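Local coordinates for alpha-galactosidase (Umbelopsis vinacea, PDB 3A5V), which hydrolyses terminal alpha-galactosyl residues from galactosides, as a tetrameric, N-glycosylated glycoside hydrolase of family 27, at residues A[50-55]-A[102-107]; A[124-129]-A[161-166]; A[110-115]-A[151-156]. All coordinates share one frame; numbering follows the deposited sequence.

Contact 1 (A[50-55]-A[102-107]); sequences IDDCWQ and GGHIAS. With MAN (alpha-D-mannopyranose), chain B.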
loop_
_atom_site.group_PDB
_atom_site.type_symbol
_atom_site.label_atom_id
_atom_site.label_comp_id
_atom_site.label_asym_id
_atom_site.label_seq_id
_atom_site.Cartn_x
_atom_site.Cartn_y
_atom_site.Cartn_z
ATOM N N ILE A 50 -32.841 -5.536 -13.262
ATOM C CA ILE A 50 -33.426 -6.001 -12.013
ATOM C C ILE A 50 -32.270 -6.146 -11.022
ATOM O O ILE A 50 -31.350 -6.949 -11.254
ATOM C CB ILE A 50 -34.151 -7.379 -12.215
ATOM C CG1 ILE A 50 -35.285 -7.249 -13.261
ATOM C CG2 ILE A 50 -34.627 -7.967 -10.869
ATOM C CD1 ILE A 50 -35.912 -8.622 -13.683
ATOM N N ASP A 51 -32.296 -5.359 -9.944
ATOM C CA ASP A 51 -31.177 -5.354 -8.990
ATOM C C ASP A 51 -31.353 -6.468 -7.931
ATOM O O ASP A 51 -32.011 -7.473 -8.202
ATOM C CB ASP A 51 -31.001 -3.960 -8.355
ATOM C CG ASP A 51 -29.576 -3.721 -7.877
ATOM O OD1 ASP A 51 -28.693 -3.513 -8.741
ATOM O OD2 ASP A 51 -29.345 -3.764 -6.638
ATOM N N ASP A 52 -30.786 -6.291 -6.732
ATOM C CA ASP A 52 -30.782 -7.326 -5.692
ATOM C C ASP A 52 -32.220 -7.619 -5.202
ATOM O O ASP A 52 -33.121 -6.792 -5.378
ATOM C CB ASP A 52 -29.940 -6.815 -4.507
ATOM C CG ASP A 52 -29.304 -7.935 -3.650
ATOM O OD1 ASP A 52 -29.543 -9.150 -3.897
ATOM O OD2 ASP A 52 -28.534 -7.562 -2.715
ATOM N N CYS A 53 -32.404 -8.777 -4.562
ATOM C CA CYS A 53 -33.646 -9.162 -3.833
ATOM C C CYS A 53 -34.726 -9.784 -4.740
ATOM O O CYS A 53 -35.890 -9.872 -4.342
ATOM C CB CYS A 53 -34.179 -7.993 -2.981
ATOM S SG CYS A 53 -35.005 -8.487 -1.443
ATOM N N TRP A 54 -34.327 -10.248 -5.930
ATOM C CA TRP A 54 -35.211 -11.031 -6.811
ATOM C C TRP A 54 -35.195 -12.524 -6.453
ATOM O O TRP A 54 -36.095 -13.256 -6.849
ATOM C CB TRP A 54 -34.827 -10.863 -8.294
ATOM C CG TRP A 54 -33.409 -11.297 -8.643
ATOM C CD1 TRP A 54 -32.298 -10.482 -8.724
ATOM C CD2 TRP A 54 -32.952 -12.621 -8.966
ATOM N NE1 TRP A 54 -31.196 -11.214 -9.056
ATOM C CE2 TRP A 54 -31.558 -12.528 -9.220
ATOM C CE3 TRP A 54 -33.581 -13.877 -9.070
ATOM C CZ2 TRP A 54 -30.778 -13.645 -9.572
ATOM C CZ3 TRP A 54 -32.810 -14.987 -9.399
ATOM C CH2 TRP A 54 -31.418 -14.869 -9.641
ATOM N N GLN A 55 -34.175 -12.945 -5.702
ATOM C CA GLN A 55 -33.825 -14.355 -5.522
ATOM C C GLN A 55 -34.802 -15.121 -4.632
ATOM O O GLN A 55 -35.302 -14.595 -3.646
ATOM C CB GLN A 55 -32.408 -14.504 -4.931
ATOM C CG GLN A 55 -31.267 -13.949 -5.800
ATOM C CD GLN A 55 -31.014 -12.454 -5.578
ATOM O OE1 GLN A 55 -31.841 -11.752 -5.006
ATOM N NE2 GLN A 55 -29.852 -11.976 -6.016
ATOM N N GLY A 102 -27.206 -7.825 -0.323
ATOM C CA GLY A 102 -28.440 -7.909 0.461
ATOM C C GLY A 102 -28.605 -9.203 1.243
ATOM O O GLY A 102 -29.625 -9.397 1.917
ATOM N N GLY A 103 -27.620 -10.103 1.141
ATOM C CA GLY A 103 -27.651 -11.368 1.883
ATOM C C GLY A 103 -28.358 -12.527 1.194
ATOM O O GLY A 103 -28.626 -13.550 1.823
ATOM N N HIS A 104 -28.647 -12.389 -0.099
ATOM C CA HIS A 104 -29.265 -13.471 -0.880
ATOM C C HIS A 104 -28.226 -14.392 -1.519
ATOM O O HIS A 104 -27.052 -14.048 -1.596
ATOM C CB HIS A 104 -30.222 -12.864 -1.905
ATOM C CG HIS A 104 -31.201 -11.928 -1.272
ATOM N ND1 HIS A 104 -31.109 -10.558 -1.389
ATOM C CD2 HIS A 104 -32.214 -12.162 -0.407
ATOM C CE1 HIS A 104 -32.053 -9.991 -0.661
ATOM N NE2 HIS A 104 -32.751 -10.942 -0.070
ATOM N N ILE A 105 -28.660 -15.569 -1.962
ATOM C CA ILE A 105 -27.767 -16.529 -2.621
ATOM C C ILE A 105 -27.120 -15.890 -3.852
ATOM O O ILE A 105 -27.813 -15.290 -4.674
ATOM C CB ILE A 105 -28.514 -17.840 -3.026
ATOM C CG1 ILE A 105 -29.227 -18.471 -1.814
ATOM C CG2 ILE A 105 -27.575 -18.828 -3.741
ATOM C CD1 ILE A 105 -28.302 -19.017 -0.742
ATOM N N ALA A 106 -25.793 -16.023 -3.955
ATOM C CA ALA A 106 -25.027 -15.461 -5.077
ATOM C C ALA A 106 -24.220 -16.555 -5.816
ATOM O O ALA A 106 -24.394 -17.741 -5.544
ATOM C CB ALA A 106 -24.122 -14.327 -4.581
ATOM N N SER A 107 -23.344 -16.157 -6.742
ATOM C CA SER A 107 -22.902 -17.067 -7.807
ATOM C C SER A 107 -21.492 -17.655 -7.730
ATOM O O SER A 107 -21.123 -18.426 -8.621
ATOM C CB SER A 107 -23.085 -16.396 -9.182
ATOM O OG SER A 107 -24.405 -15.872 -9.321
HETATM C C1 MAN B . -32.680 -16.570 4.444
HETATM C C2 MAN B . -33.031 -15.081 4.351
HETATM C C3 MAN B . -33.212 -14.639 2.896
HETATM C C4 MAN B . -32.107 -15.154 1.971
HETATM C C5 MAN B . -31.732 -16.612 2.269
HETATM C C6 MAN B . -30.513 -17.081 1.481
HETATM O O2 MAN B . -32.025 -14.289 4.957
HETATM O O3 MAN B . -33.258 -13.228 2.830
HETATM O O4 MAN B . -32.580 -15.044 0.648
HETATM O O5 MAN B . -31.521 -16.822 3.666
HETATM O O6 MAN B . -29.355 -16.386 1.893
HETATM O O HOH W 1 -27.921 -14.269 -7.108
#

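Contact 2 (A[124-129]-A[161-166]); sequences DYLKYD and MLYSLC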
loop_
_atom_site.group_PDB
_atom_site.type_symbol
_atom_site.label_atom_id
_atom_site.label_comp_id
_atom_site.label_asym_id
_atom_site.label_seq_id
_atom_site.Cartn_x
_atom_site.Cartn_y
_atom_site.Cartn_z
ATOM N N ASP A 124 -29.999 -10.072 -20.993
ATOM C CA ASP A 124 -29.102 -9.414 -21.952
ATOM C C ASP A 124 -27.926 -8.682 -21.279
ATOM O O ASP A 124 -27.120 -8.046 -21.964
ATOM C CB ASP A 124 -29.915 -8.360 -22.721
ATOM C CG ASP A 124 -31.161 -8.946 -23.375
ATOM O OD1 ASP A 124 -30.993 -9.787 -24.267
ATOM O OD2 ASP A 124 -32.293 -8.580 -22.980
ATOM N N TYR A 125 -27.857 -8.748 -19.948
ATOM C CA TYR A 125 -27.047 -7.803 -19.143
ATOM C C TYR A 125 -26.912 -8.364 -17.739
ATOM O O TYR A 125 -27.913 -8.728 -17.115
ATOM C CB TYR A 125 -27.777 -6.445 -19.076
ATOM C CG TYR A 125 -27.044 -5.280 -18.432
ATOM C CD1 TYR A 125 -26.814 -5.231 -17.043
ATOM C CD2 TYR A 125 -26.637 -4.185 -19.203
ATOM C CE1 TYR A 125 -26.155 -4.121 -16.441
ATOM C CE2 TYR A 125 -25.991 -3.068 -18.614
ATOM C CZ TYR A 125 -25.746 -3.051 -17.240
ATOM O OH TYR A 125 -25.100 -1.951 -16.679
ATOM N N LEU A 126 -25.672 -8.429 -17.244
ATOM C CA LEU A 126 -25.409 -8.817 -15.863
ATOM C C LEU A 126 -24.640 -7.726 -15.131
ATOM O O LEU A 126 -23.539 -7.348 -15.569
ATOM C CB LEU A 126 -24.577 -10.104 -15.790
ATOM C CG LEU A 126 -24.107 -10.522 -14.373
ATOM C CD1 LEU A 126 -25.288 -11.008 -13.477
ATOM C CD2 LEU A 126 -23.062 -11.606 -14.472
ATOM N N LYS A 127 -25.188 -7.281 -13.997
ATOM C CA LYS A 127 -24.426 -6.513 -13.001
ATOM C C LYS A 127 -23.897 -7.483 -11.927
ATOM O O LYS A 127 -24.669 -8.181 -11.264
ATOM C CB LYS A 127 -25.299 -5.406 -12.383
ATOM C CG LYS A 127 -24.688 -4.696 -11.146
ATOM C CD LYS A 127 -25.696 -3.729 -10.493
ATOM C CE LYS A 127 -25.190 -3.251 -9.101
ATOM N NZ LYS A 127 -26.216 -2.392 -8.429
ATOM N N TYR A 128 -22.583 -7.492 -11.730
ATOM C CA TYR A 128 -21.940 -8.564 -10.950
ATOM C C TYR A 128 -21.096 -7.978 -9.808
ATOM O O TYR A 128 -20.007 -7.427 -10.019
ATOM C CB TYR A 128 -21.130 -9.447 -11.919
ATOM C CG TYR A 128 -20.810 -10.828 -11.412
ATOM C CD1 TYR A 128 -21.790 -11.619 -10.792
ATOM C CD2 TYR A 128 -19.527 -11.368 -11.586
ATOM C CE1 TYR A 128 -21.487 -12.886 -10.328
ATOM C CE2 TYR A 128 -19.218 -12.647 -11.127
ATOM C CZ TYR A 128 -20.206 -13.397 -10.502
ATOM O OH TYR A 128 -19.917 -14.664 -10.049
ATOM N N ASP A 129 -21.651 -8.079 -8.600
ATOM C CA ASP A 129 -21.163 -7.407 -7.395
ATOM C C ASP A 129 -19.929 -8.118 -6.772
ATOM O O ASP A 129 -19.422 -9.103 -7.304
ATOM C CB ASP A 129 -22.317 -7.325 -6.376
ATOM C CG ASP A 129 -22.328 -6.031 -5.575
ATOM O OD1 ASP A 129 -21.256 -5.438 -5.322
ATOM O OD2 ASP A 129 -23.439 -5.626 -5.161
ATOM N N MET A 161 -24.433 -11.184 -23.581
ATOM C CA MET A 161 -24.881 -10.551 -22.340
ATOM C C MET A 161 -23.848 -9.503 -21.911
ATOM O O MET A 161 -22.668 -9.824 -21.724
ATOM C CB MET A 161 -25.091 -11.604 -21.237
ATOM C CG MET A 161 -26.236 -12.580 -21.539
ATOM S SD MET A 161 -26.577 -13.821 -20.271
ATOM C CE MET A 161 -25.472 -15.073 -20.849
ATOM N N LEU A 162 -24.288 -8.258 -21.779
ATOM C CA LEU A 162 -23.387 -7.178 -21.379
ATOM C C LEU A 162 -22.893 -7.435 -19.949
ATOM O O LEU A 162 -23.681 -7.589 -19.036
ATOM C CB LEU A 162 -24.120 -5.820 -21.478
ATOM C CG LEU A 162 -23.228 -4.567 -21.449
ATOM C CD1 LEU A 162 -23.892 -3.393 -22.157
ATOM C CD2 LEU A 162 -22.822 -4.206 -20.004
ATOM N N TYR A 163 -21.575 -7.481 -19.771
ATOM C CA TYR A 163 -20.970 -7.870 -18.500
ATOM C C TYR A 163 -20.489 -6.619 -17.751
ATOM O O TYR A 163 -19.449 -6.038 -18.095
ATOM C CB TYR A 163 -19.821 -8.869 -18.750
ATOM C CG TYR A 163 -19.199 -9.522 -17.511
ATOM C CD1 TYR A 163 -19.899 -9.632 -16.304
ATOM C CD2 TYR A 163 -17.926 -10.083 -17.578
ATOM C CE1 TYR A 163 -19.322 -10.266 -15.172
ATOM C CE2 TYR A 163 -17.346 -10.724 -16.471
ATOM C CZ TYR A 163 -18.042 -10.806 -15.275
ATOM O OH TYR A 163 -17.438 -11.417 -14.196
ATOM N N SER A 164 -21.279 -6.214 -16.758
ATOM C CA SER A 164 -21.031 -5.001 -15.977
ATOM C C SER A 164 -20.402 -5.436 -14.646
ATOM O O SER A 164 -21.071 -6.052 -13.819
ATOM C CB SER A 164 -22.344 -4.221 -15.775
ATOM O OG SER A 164 -22.303 -3.283 -14.709
ATOM N N LEU A 165 -19.112 -5.152 -14.467
ATOM C CA LEU A 165 -18.456 -5.434 -13.175
ATOM C C LEU A 165 -18.891 -4.446 -12.117
ATOM O O LEU A 165 -19.003 -3.241 -12.378
ATOM C CB LEU A 165 -16.924 -5.408 -13.293
ATOM C CG LEU A 165 -16.242 -6.770 -13.221
ATOM C CD1 LEU A 165 -16.744 -7.702 -14.341
ATOM C CD2 LEU A 165 -14.739 -6.627 -13.251
ATOM N N CYS A 166 -19.105 -4.960 -10.911
ATOM C CA CYS A 166 -19.396 -4.124 -9.759
ATOM C C CYS A 166 -18.478 -4.518 -8.576
ATOM O O CYS A 166 -18.943 -5.050 -7.566
ATOM C CB CYS A 166 -20.891 -4.223 -9.398
ATOM S SG CYS A 166 -21.424 -3.117 -8.037
HETATM O O HOH W 2 -24.673 -2.014 -14.167
#

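Contact 3 (A[110-115]-A[151-156]); sequences YEDIDA and GNALNK. With NAG (2-acetamido-2-deoxy-beta-D-glucopyranose), chain C.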
loop_
_atom_site.group_PDB
_atom_site.type_symbol
_atom_site.label_atom_id
_atom_site.label_comp_id
_atom_site.label_asym_id
_atom_site.label_seq_id
_atom_site.Cartn_x
_atom_site.Cartn_y
_atom_site.Cartn_z
ATOM N N TYR A 110 -20.796 -21.184 -8.745
ATOM C CA TYR A 110 -21.962 -21.596 -9.534
ATOM C C TYR A 110 -22.056 -20.825 -10.842
ATOM O O TYR A 110 -23.141 -20.710 -11.408
ATOM C CB TYR A 110 -23.268 -21.373 -8.735
ATOM C CG TYR A 110 -23.429 -22.278 -7.537
ATOM C CD1 TYR A 110 -22.755 -22.009 -6.345
ATOM C CD2 TYR A 110 -24.258 -23.407 -7.598
ATOM C CE1 TYR A 110 -22.883 -22.854 -5.238
ATOM C CE2 TYR A 110 -24.410 -24.253 -6.499
ATOM C CZ TYR A 110 -23.722 -23.965 -5.322
ATOM O OH TYR A 110 -23.855 -24.787 -4.230
ATOM N N GLU A 111 -20.928 -20.307 -11.330
ATOM C CA GLU A 111 -20.956 -19.346 -12.442
ATOM C C GLU A 111 -21.573 -19.950 -13.724
ATOM O O GLU A 111 -22.415 -19.317 -14.352
ATOM C CB GLU A 111 -19.562 -18.773 -12.731
ATOM C CG GLU A 111 -18.946 -17.920 -11.594
ATOM C CD GLU A 111 -18.167 -18.741 -10.552
ATOM O OE1 GLU A 111 -18.251 -19.991 -10.587
ATOM O OE2 GLU A 111 -17.471 -18.121 -9.701
ATOM N N ASP A 112 -21.155 -21.159 -14.102
ATOM C CA ASP A 112 -21.684 -21.809 -15.317
ATOM C C ASP A 112 -23.189 -22.021 -15.235
ATOM O O ASP A 112 -23.926 -21.660 -16.148
ATOM C CB ASP A 112 -20.980 -23.147 -15.593
ATOM C CG ASP A 112 -19.610 -22.958 -16.228
ATOM O OD1 ASP A 112 -19.254 -21.812 -16.577
ATOM O OD2 ASP A 112 -18.883 -23.955 -16.383
ATOM N N ILE A 113 -23.622 -22.590 -14.122
ATOM C CA ILE A 113 -25.033 -22.856 -13.854
ATOM C C ILE A 113 -25.884 -21.573 -13.889
ATOM O O ILE A 113 -26.939 -21.539 -14.533
ATOM C CB ILE A 113 -25.187 -23.591 -12.512
ATOM C CG1 ILE A 113 -24.699 -25.051 -12.674
ATOM C CG2 ILE A 113 -26.637 -23.556 -12.022
ATOM C CD1 ILE A 113 -24.452 -25.773 -11.347
ATOM N N ASP A 114 -25.424 -20.524 -13.212
ATOM C CA ASP A 114 -26.205 -19.288 -13.155
ATOM C C ASP A 114 -26.262 -18.579 -14.512
ATOM O O ASP A 114 -27.329 -18.090 -14.922
ATOM C CB ASP A 114 -25.707 -18.360 -12.036
ATOM C CG ASP A 114 -26.035 -18.893 -10.644
ATOM O OD1 ASP A 114 -26.716 -19.949 -10.526
ATOM O OD2 ASP A 114 -25.618 -18.247 -9.655
ATOM N N ALA A 115 -25.131 -18.536 -15.215
ATOM C CA ALA A 115 -25.099 -17.940 -16.555
ATOM C C ALA A 115 -26.062 -18.669 -17.502
ATOM O O ALA A 115 -26.762 -18.038 -18.300
ATOM C CB ALA A 115 -23.700 -17.973 -17.108
ATOM N N GLY A 151 -17.172 -14.271 -16.586
ATOM C CA GLY A 151 -17.054 -13.837 -17.988
ATOM C C GLY A 151 -17.092 -15.030 -18.947
ATOM O O GLY A 151 -17.802 -15.004 -19.959
ATOM N N ASN A 152 -16.319 -16.065 -18.620
ATOM C CA ASN A 152 -16.263 -17.299 -19.417
ATOM C C ASN A 152 -17.623 -18.005 -19.414
ATOM O O ASN A 152 -18.088 -18.442 -20.465
ATOM C CB ASN A 152 -15.191 -18.254 -18.871
ATOM C CG ASN A 152 -13.760 -17.812 -19.199
ATOM O OD1 ASN A 152 -12.807 -18.352 -18.637
ATOM N ND2 ASN A 152 -13.602 -16.858 -20.110
ATOM N N ALA A 153 -18.244 -18.102 -18.232
ATOM C CA ALA A 153 -19.586 -18.691 -18.073
ATOM C C ALA A 153 -20.638 -18.031 -18.970
ATOM O O ALA A 153 -21.378 -18.730 -19.679
ATOM C CB ALA A 153 -20.035 -18.650 -16.600
ATOM N N LEU A 154 -20.701 -16.699 -18.948
ATOM C CA LEU A 154 -21.587 -15.948 -19.847
ATOM C C LEU A 154 -21.296 -16.241 -21.323
ATOM O O LEU A 154 -22.200 -16.575 -22.101
ATOM C CB LEU A 154 -21.508 -14.434 -19.575
ATOM C CG LEU A 154 -21.936 -13.941 -18.179
ATOM C CD1 LEU A 154 -21.571 -12.463 -18.019
ATOM C CD2 LEU A 154 -23.428 -14.166 -17.929
ATOM N N ASN A 155 -20.029 -16.133 -21.702
ATOM C CA ASN A 155 -19.633 -16.389 -23.071
ATOM C C ASN A 155 -20.101 -17.762 -23.607
ATOM O O ASN A 155 -20.606 -17.868 -24.735
ATOM C CB ASN A 155 -18.107 -16.260 -23.206
ATOM C CG ASN A 155 -17.661 -16.264 -24.650
ATOM O OD1 ASN A 155 -17.301 -17.316 -25.181
ATOM N ND2 ASN A 155 -17.727 -15.094 -25.303
ATOM N N LYS A 156 -19.934 -18.804 -22.796
ATOM C CA LYS A 156 -20.208 -20.158 -23.262
ATOM C C LYS A 156 -21.681 -20.474 -23.491
ATOM O O LYS A 156 -21.996 -21.444 -24.180
ATOM C CB LYS A 156 -19.536 -21.206 -22.376
ATOM C CG LYS A 156 -20.129 -21.408 -20.996
ATOM C CD LYS A 156 -19.321 -22.492 -20.216
ATOM C CE LYS A 156 -17.903 -22.012 -19.862
ATOM N NZ LYS A 156 -17.158 -23.028 -19.058
HETATM C C1 NAG C . -17.309 -15.137 -26.688
HETATM C C2 NAG C . -18.278 -14.175 -27.392
HETATM C C3 NAG C . -17.826 -13.849 -28.820
HETATM C C4 NAG C . -16.340 -13.480 -28.903
HETATM C C5 NAG C . -15.505 -14.508 -28.132
HETATM C C6 NAG C . -14.015 -14.177 -28.069
HETATM C C7 NAG C . -20.597 -14.370 -26.557
HETATM C C8 NAG C . -21.929 -15.040 -26.765
HETATM N N2 NAG C . -19.637 -14.708 -27.428
HETATM O O3 NAG C . -18.610 -12.798 -29.365
HETATM O O4 NAG C . -15.966 -13.498 -30.268
HETATM O O5 NAG C . -15.986 -14.630 -26.801
HETATM O O6 NAG C . -13.873 -12.835 -27.647
HETATM O O7 NAG C . -20.445 -13.558 -25.630
HETATM O O HOH W 3 -22.479 -21.238 -18.800
#

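Contact 1 (A[50-55]-A[102-107])
Asp52 reaches 102-107 with both carboxylate oxygens, its CG swung anti to the backbone N (chi1 -154°). OD2 accepts from Gly102 N at 2.7 Å, nearly along its own C-O axis, though the bond is bent at the hydrogen (130°). OD1 accepts from His104 ND1 at a longer 3.3 Å; the imidazole stands perpendicular to the carboxylate and meets OD1 from above that plane. Thr100 also bonds to OD1, and OD2 holds a Tris molecule, so a short acid with two acceptors suits this junction. Both segments are loops that follow barrel strands, 47-49 and 89-95, on the C-terminal side where (beta/alpha)8 enzymes carry their active sites; the Tris bound by Asp51 and Asp52 is consistent with a pocket there. Cys53, disulfide-bonded to Cys21, lies near the His104 ring. Gln55 crosses His104 at about a right angle, its amide plane 19° from that of the imidazole and OE1 3.7 Å from His104 CB. A water that accepts from Gln55 NE2 donates to Ile105 O at 2.6 Å. Farther out, a mannose gives a hydrogen bond from its O6 to Gly103 O (2.9 Å).

Contact 2 (A[124-129]-A[161-166])
Neighbouring parallel strands of the (beta/alpha)8 barrel, 125-129 and 162-165, meet here as the two strands of a right-handed beta-alpha-beta unit whose connection includes helix 140-156. Their hydrogen bonds climb as a parallel ladder: Asp124 O takes Leu162 N, Leu162 O takes Leu126 N at 2.8 Å, Leu126 O takes Ser164 N, Ser164 O takes Tyr128 N, and Tyr128 O takes Cys166 N. On the face of Tyr125, Lys127 and Ser164, the Tyr125 ring lies beside Leu162, CE2 3.6 Å from CD2. A water joins its hydroxyl to Ser164, donating to OG at 2.7 Å; serine is small enough for CB to lie near the ring while OG meets the water. On the other face, Leu126 CD2 packs 4.0 Å from Tyr163 CE1, and Met150 of helix 140-156 touches both. Tyr128 brings CD2 to the edge of the Tyr163 ring, in its plane and 3.3 Å from Tyr163 OH, a hydroxyl bonded to Tyr147 O. Extended Lys127 passes Cys166, CE 3.9 Å from SG. With Lys127 paired to Asp51 and bound to Tris, and Asp129 OD2 bonded to Tyr93, the polar chemistry at these strand ends is consistent with a pocket there.

Contact 3 (A[110-115]-A[151-156])
Ala115 and Ala153 bring helices 111-121 and 140-156 together through their methyl groups, CB to CB 3.8 Å. The short helical segments run at 42° to each other with axes 8.2 Å apart at closest approach, a spacing that small residues permit. Ala153 CB lies against the first helix, 3.3 Å from Glu111 O and just as near Asp112 OD1, so its methyl meets oxygen as well as carbon. In return the Ala115 methyl lies over the backbone of the second helix, 3.5 Å from Ala153 O. Leu154 starts out away from the partner helix but returns at its tip, where CD2 comes within 3.9 Å of Ala115 CB; its branched end also touches Leu126 of strand 125-129 and Met161.

The charged pair lies on the exposed side of the contact. Lys156 NZ forms a salt bridge with Asp112, 3.3 Å from OD2, and its hydrogen bonds to the two carboxylate oxygens are weak. Lys156 CG stands between the backbone N and the carbonyl carbon (chi1 72°), and a bend at chi3 brings the chain across the acid at about a right angle. Both residues are exposed, where long or charged side chains are readily accommodated.

A water also bridges the two backbones, donating to Ala153 O at 2.9 Å and to Asp112 O.

Covalent chemistry marks another side of helix 140-156: Asn155, whose CB points away from 110-115, carries an N-linked N-acetylglucosamine on ND2. Here two successive helices of the outer layer of the (beta/alpha)8 barrel pack side by side, with strand 125-129 between them in sequence and beneath them in space.

Contact 2 is the buried core of the three, a backbone ladder within the barrel wall; contact 1 is a largely buried loop junction at the pocket end, and contact 3 is partly buried in the outer helical layer. Strand 125-129 and helix 140-156 connect contacts 2 and 3: Gly151 and Leu154 both pack on Tyr163, and Tyr128 OH lies against Glu111 CG. The Asp51-Lys127 pair links contact 1 to contact 2, while Ser107 and Asp114, probably hydrogen-bonded, tie it to contact 3. Chemistry follows place in the fold: side-chain polar bonds in the loops, main-chain bonds in the sheet, and small methyls with a weakly bonded ion pair between the helices.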